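Local coordinates for protein DNA polymerase III subunit beta (Caulobacter crescentus, PDB 5WCE) that forms a ring-shaped head-to-tail homodimer around DNA and probably tethers DNA polymerases and other proteins to it for processive synthesis, at residues K278-V283 with R335-V340; G165-T170 with P255-V260. All coordinates share one frame; numbering follows the deposited sequence.

Contact 1: residues K278-V283 with R335-V340; sequences KAVDRV and RYLLDV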
loop_
_atom_site.group_PDB
_atom_site.type_symbol
_atom_site.label_atom_id
_atom_site.label_comp_id
_atom_site.label_asym_id
_atom_site.label_seq_id
_atom_site.Cartn_x
_atom_site.Cartn_y
_atom_site.Cartn_z
ATOM N N LYS A 278 -8.146 -1.963 22.764
ATOM C CA LYS A 278 -8.543 -3.197 22.079
ATOM C C LYS A 278 -10.028 -3.379 22.083
ATOM O O LYS A 278 -10.594 -3.800 21.068
ATOM C CB LYS A 278 -7.827 -4.431 22.647
ATOM C CG LYS A 278 -6.412 -4.501 22.116
ATOM C CD LYS A 278 -5.617 -5.553 22.851
ATOM C CE LYS A 278 -4.206 -5.603 22.294
ATOM N NZ LYS A 278 -3.442 -6.417 23.270
ATOM N N ALA A 279 -10.661 -3.016 23.198
ATOM C CA ALA A 279 -12.109 -3.098 23.316
ATOM C C ALA A 279 -12.790 -2.098 22.414
ATOM O O ALA A 279 -13.715 -2.475 21.722
ATOM C CB ALA A 279 -12.571 -2.936 24.749
ATOM N N VAL A 280 -12.362 -0.835 22.424
ATOM C CA VAL A 280 -12.894 0.156 21.499
ATOM C C VAL A 280 -12.769 -0.314 20.044
ATOM O O VAL A 280 -13.702 -0.215 19.287
ATOM C CB VAL A 280 -12.204 1.528 21.630
ATOM C CG1 VAL A 280 -12.717 2.503 20.570
ATOM C CG2 VAL A 280 -12.463 2.111 23.028
ATOM N N ASP A 281 -11.581 -0.761 19.671
ATOM C CA ASP A 281 -11.327 -1.268 18.338
ATOM C C ASP A 281 -12.244 -2.451 17.989
ATOM O O ASP A 281 -12.835 -2.476 16.894
ATOM C CB ASP A 281 -9.846 -1.643 18.248
ATOM C CG ASP A 281 -9.406 -1.995 16.844
ATOM O OD1 ASP A 281 -9.975 -1.474 15.885
ATOM O OD2 ASP A 281 -8.504 -2.836 16.729
ATOM N N ARG A 282 -12.427 -3.390 18.916
ATOM C CA ARG A 282 -13.374 -4.474 18.708
ATOM C C ARG A 282 -14.794 -4.021 18.405
ATOM O O ARG A 282 -15.380 -4.416 17.379
ATOM C CB ARG A 282 -13.447 -5.419 19.910
ATOM C CG ARG A 282 -12.539 -6.584 19.828
ATOM C CD ARG A 282 -12.854 -7.590 20.896
ATOM N NE ARG A 282 -12.455 -7.073 22.205
ATOM C CZ ARG A 282 -11.217 -7.057 22.691
ATOM N NH1 ARG A 282 -10.191 -7.526 21.989
ATOM N NH2 ARG A 282 -11.015 -6.558 23.912
ATOM N N VAL A 283 -15.371 -3.212 19.312
ATOM C CA VAL A 283 -16.778 -2.830 19.158
ATOM C C VAL A 283 -16.981 -1.954 17.927
ATOM O O VAL A 283 -18.046 -2.028 17.315
ATOM C CB VAL A 283 -17.363 -2.185 20.415
ATOM C CG1 VAL A 283 -17.403 -3.194 21.548
ATOM C CG2 VAL A 283 -16.625 -0.943 20.830
ATOM N N ARG A 335 -12.415 6.631 16.080
ATOM C CA ARG A 335 -11.081 6.861 15.548
ATOM C C ARG A 335 -10.321 7.904 16.392
ATOM O O ARG A 335 -9.146 7.723 16.741
ATOM C CB ARG A 335 -11.123 7.289 14.042
ATOM C CG ARG A 335 -9.748 7.568 13.414
ATOM C CD ARG A 335 -8.705 6.496 13.701
ATOM N NE ARG A 335 -9.190 5.149 13.378
ATOM C CZ ARG A 335 -8.683 3.979 13.822
ATOM N NH1 ARG A 335 -7.634 3.945 14.645
ATOM N NH2 ARG A 335 -9.247 2.820 13.428
ATOM N N TYR A 336 -11.006 8.993 16.759
ATOM C CA TYR A 336 -10.382 10.012 17.572
ATOM C C TYR A 336 -9.954 9.463 18.943
ATOM O O TYR A 336 -8.873 9.795 19.454
ATOM C CB TYR A 336 -11.305 11.254 17.714
ATOM C CG TYR A 336 -11.681 11.944 16.418
ATOM C CD1 TYR A 336 -10.966 11.719 15.211
ATOM C CD2 TYR A 336 -12.784 12.775 16.362
ATOM C CE1 TYR A 336 -11.342 12.322 14.037
ATOM C CE2 TYR A 336 -13.158 13.384 15.168
ATOM C CZ TYR A 336 -12.408 13.150 14.014
ATOM O OH TYR A 336 -12.808 13.751 12.853
ATOM N N LEU A 337 -10.792 8.614 19.541
ATOM C CA LEU A 337 -10.446 7.992 20.811
ATOM C C LEU A 337 -9.251 7.061 20.660
ATOM O O LEU A 337 -8.291 7.102 21.431
ATOM C CB LEU A 337 -11.662 7.258 21.329
ATOM C CG LEU A 337 -11.639 6.498 22.614
ATOM C CD1 LEU A 337 -11.125 7.383 23.745
ATOM C CD2 LEU A 337 -13.045 5.947 22.912
ATOM N N LEU A 338 -9.287 6.226 19.641
ATOM C CA LEU A 338 -8.149 5.323 19.357
ATOM C C LEU A 338 -6.896 6.097 19.060
ATOM O O LEU A 338 -5.820 5.678 19.465
ATOM C CB LEU A 338 -8.504 4.354 18.238
ATOM C CG LEU A 338 -9.522 3.314 18.661
ATOM C CD1 LEU A 338 -9.993 2.594 17.425
ATOM C CD2 LEU A 338 -8.942 2.365 19.707
ATOM N N ASP A 339 -7.007 7.230 18.391
ATOM C CA ASP A 339 -5.826 8.083 18.131
ATOM C C ASP A 339 -5.146 8.526 19.412
ATOM O O ASP A 339 -3.915 8.448 19.580
ATOM C CB ASP A 339 -6.231 9.306 17.295
ATOM C CG ASP A 339 -6.456 8.998 15.816
ATOM O OD1 ASP A 339 -6.102 7.905 15.316
ATOM O OD2 ASP A 339 -7.089 9.859 15.189
ATOM N N VAL A 340 -5.951 8.951 20.381
ATOM C CA VAL A 340 -5.422 9.293 21.686
ATOM C C VAL A 340 -4.810 8.110 22.400
ATOM O O VAL A 340 -3.684 8.229 22.906
ATOM C CB VAL A 340 -6.517 9.970 22.571
ATOM C CG1 VAL A 340 -5.971 10.174 23.980
ATOM C CG2 VAL A 340 -6.895 11.278 21.955
#
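Val280 and Leu338 carry the apolar part of this helix-helix contact; the two side chains lie alongside, pointing opposite ways. Val280 CG1 lies 3.8 Å from Leu338 CG, at the branch point and on the CD2 side, and Leu338 CD2 comes almost as near to Val280 CB, at 3.9 Å. With CG1 set opposite the backbone N (chi1 176°), Val280 offers this methyl to Leu338 and keeps CG2 for Leu337, whose CD2 meets it at 3.9 Å as the two pass at a slant. Leu338 also reaches the backbone of Asp281, the residue after Val280, its CD2 coming 4.1 Å from Asp281 N with CD1 beside Asp281 CA. If an alanine stood in place of Leu338, Val280 CG1 would probably lose most of its cover from the partner helix, opening a gap between the two. Segments 278-283 and 335-340 run nearly antiparallel, at 156° with axes 10.1 Å apart at their closest; they belong to the two helices of the C-terminal domain, which in beta clamps pack side by side on the inner surface of the ring against two sheets. Val280 reaches Leu305 on strand 302-308 in one sheet, and Leu337 reaches Leu374 on strand 370-374 in the other. No hydrogen bond spans the helices, and the charges nearest each other across them, Asp281 OD1 and Arg335 NH2, are 5.0 Å apart, too far for a salt bridge, though probably attractive. The firm partner of Asp281 is Lys87 of the second subunit, whose backbone carbonyl also accepts from Arg282, so helix 273-284 takes part in the dimer interface.

Contact 2: residues G165-T170 with P255-V260; sequences GLYVHT and PDYMRV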
loop_
_atom_site.group_PDB
_atom_site.type_symbol
_atom_site.label_atom_id
_atom_site.label_comp_id
_atom_site.label_asym_id
_atom_site.label_seq_id
_atom_site.Cartn_x
_atom_site.Cartn_y
_atom_site.Cartn_z
ATOM N N GLY A 165 -2.409 23.491 10.201
ATOM C CA GLY A 165 -1.006 23.377 10.555
ATOM C C GLY A 165 -0.813 23.281 12.057
ATOM O O GLY A 165 -1.789 23.220 12.816
ATOM N N LEU A 166 0.447 23.266 12.467
ATOM C CA LEU A 166 0.837 22.971 13.838
ATOM C C LEU A 166 1.277 24.268 14.483
ATOM O O LEU A 166 2.170 24.934 13.952
ATOM C CB LEU A 166 1.964 21.939 13.830
ATOM C CG LEU A 166 2.461 21.465 15.217
ATOM C CD1 LEU A 166 1.370 20.632 15.873
ATOM C CD2 LEU A 166 3.730 20.648 15.045
ATOM N N TYR A 167 0.606 24.667 15.566
ATOM C CA TYR A 167 0.895 25.941 16.197
ATOM C C TYR A 167 2.090 25.791 17.137
ATOM O O TYR A 167 1.984 25.135 18.193
ATOM C CB TYR A 167 -0.324 26.487 16.943
ATOM C CG TYR A 167 -0.119 27.832 17.584
ATOM C CD1 TYR A 167 0.400 28.901 16.859
ATOM C CD2 TYR A 167 -0.473 28.062 18.907
ATOM C CE1 TYR A 167 0.571 30.140 17.438
ATOM C CE2 TYR A 167 -0.304 29.300 19.512
ATOM C CZ TYR A 167 0.222 30.323 18.785
ATOM O OH TYR A 167 0.370 31.546 19.370
ATOM N N VAL A 168 3.223 26.385 16.749
ATOM C CA VAL A 168 4.474 26.268 17.484
ATOM C C VAL A 168 4.740 27.586 18.156
ATOM O O VAL A 168 4.779 28.606 17.505
ATOM C CB VAL A 168 5.640 25.809 16.591
ATOM C CG1 VAL A 168 6.923 25.767 17.398
ATOM C CG2 VAL A 168 5.311 24.497 15.943
ATOM N N HIS A 169 4.831 27.561 19.489
ATOM C CA HIS A 169 4.954 28.722 20.303
ATOM C C HIS A 169 5.542 28.421 21.686
ATOM O O HIS A 169 5.661 27.258 22.076
ATOM C CB HIS A 169 3.587 29.400 20.510
ATOM C CG HIS A 169 2.573 28.529 21.203
ATOM N ND1 HIS A 169 2.175 27.300 20.707
ATOM C CD2 HIS A 169 1.880 28.714 22.351
ATOM C CE1 HIS A 169 1.286 26.766 21.536
ATOM N NE2 HIS A 169 1.084 27.610 22.532
ATOM N N THR A 170 5.869 29.466 22.450
ATOM C CA THR A 170 6.330 29.222 23.784
ATOM C C THR A 170 5.342 29.770 24.808
ATOM O O THR A 170 4.703 30.773 24.568
ATOM C CB THR A 170 7.664 29.866 24.049
ATOM O OG1 THR A 170 7.527 31.273 23.843
ATOM C CG2 THR A 170 8.739 29.276 23.167
ATOM N N PRO A 255 -6.593 29.694 17.168
ATOM C CA PRO A 255 -7.604 29.918 18.204
ATOM C C PRO A 255 -7.050 29.907 19.628
ATOM O O PRO A 255 -5.968 29.354 19.892
ATOM C CB PRO A 255 -8.601 28.775 17.990
ATOM C CG PRO A 255 -7.912 27.800 17.103
ATOM C CD PRO A 255 -7.005 28.623 16.237
ATOM N N ASP A 256 -7.773 30.562 20.518
ATOM C CA ASP A 256 -7.457 30.567 21.946
ATOM C C ASP A 256 -7.737 29.154 22.521
ATOM O O ASP A 256 -8.715 28.955 23.242
ATOM C CB ASP A 256 -8.260 31.670 22.671
ATOM C CG ASP A 256 -7.849 31.851 24.139
ATOM O OD1 ASP A 256 -6.934 31.160 24.640
ATOM O OD2 ASP A 256 -8.498 32.667 24.823
ATOM N N TYR A 257 -6.846 28.205 22.207
ATOM C CA TYR A 257 -6.985 26.824 22.606
ATOM C C TYR A 257 -6.965 26.647 24.117
ATOM O O TYR A 257 -7.543 25.666 24.606
ATOM C CB TYR A 257 -5.902 25.925 21.940
ATOM C CG TYR A 257 -4.547 26.177 22.497
ATOM C CD1 TYR A 257 -4.154 25.576 23.670
ATOM C CD2 TYR A 257 -3.664 27.064 21.886
ATOM C CE1 TYR A 257 -2.913 25.820 24.229
ATOM C CE2 TYR A 257 -2.421 27.305 22.448
ATOM C CZ TYR A 257 -2.048 26.673 23.616
ATOM O OH TYR A 257 -0.843 26.938 24.196
ATOM N N MET A 258 -6.320 27.557 24.862
ATOM C CA MET A 258 -6.361 27.479 26.333
ATOM C C MET A 258 -7.814 27.446 26.876
ATOM O O MET A 258 -8.069 26.800 27.885
ATOM C CB MET A 258 -5.504 28.571 26.984
ATOM C CG MET A 258 -4.009 28.299 26.753
ATOM S SD MET A 258 -2.900 29.666 27.132
ATOM C CE MET A 258 -1.528 29.315 26.054
ATOM N N ARG A 259 -8.752 28.051 26.142
ATOM C CA ARG A 259 -10.181 28.082 26.516
ATOM C C ARG A 259 -10.916 26.761 26.301
ATOM O O ARG A 259 -11.965 26.500 26.898
ATOM C CB ARG A 259 -10.903 29.197 25.734
ATOM N N VAL A 260 -10.343 25.930 25.447
ATOM C CA VAL A 260 -10.890 24.643 25.066
ATOM C C VAL A 260 -10.352 23.521 25.971
ATOM O O VAL A 260 -10.981 22.479 26.102
ATOM C CB VAL A 260 -10.520 24.332 23.591
ATOM C CG1 VAL A 260 -11.245 23.076 23.118
ATOM C CG2 VAL A 260 -10.878 25.520 22.686
#
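Tyr257 overlaps the rims of two side chains on strand 165-173, bringing the CE2-CZ-OH side of its phenol to His169 and Tyr167. The histidine contact is polar. Tyr257 OH lies in the plane of the imidazole at its edge, 2.6 Å from His169 NE2, in a short and nearly straight hydrogen bond (162°) that either group could donate. The two rings approach edge against edge, their planes at 70°, without stacking. Arg180 NH1 bonds to the same hydroxyl, so this buried oxygen is gripped from two residues of neighbouring strands. Chi1 of 61° folds the imidazole back along its own strand: ND1 makes a weak bond to Tyr167 O at 3.3 Å, and Tyr167 CE2 sits 3.3 Å above the imidazole plane, over its centre. Together with the bond to the phenol, these neighbours probably limit how far the ring can turn. Segment 255-260 is part of the loop leading from the central domain to the C-terminal domain, and here it docks on the antiparallel sheet that continues from one domain into the other. A tight inverse gamma turn centred on Asp256 precedes the tyrosine. The apolar share is smaller: Tyr167 CD2 and Tyr257 CE2 stand 4.1 Å apart, the side chains crossing at about a right angle, with the tyrosine of the loop approaching the edge of the Tyr167 ring. Phe254 stacks on Tyr167, while Val182, Leu189 and Leu191, from the next two strands of the sheet, pack against Tyr257.

In the fold
Contact 2 precedes contact 1 in the sequence; their centres are 25 Å apart and their nearest atoms about 12 Å, without touching. The sheet that runs through the central and C-terminal domains links them. Tyr257 of contact 2 packs on Leu189 and Leu191 of strand 188-195, while the 335-340 helix of contact 1 sends Asp339 to Arg188 on that strand and Leu337 and Val340 to Leu374 on its neighbour, strand 370-374. Contact 1 thus belongs to the helical layer, and its 278-283 helix reaches the dimer interface; contact 2 belongs to the domain junction. In beta clamps the pocket for partner proteins also lies between these two domains.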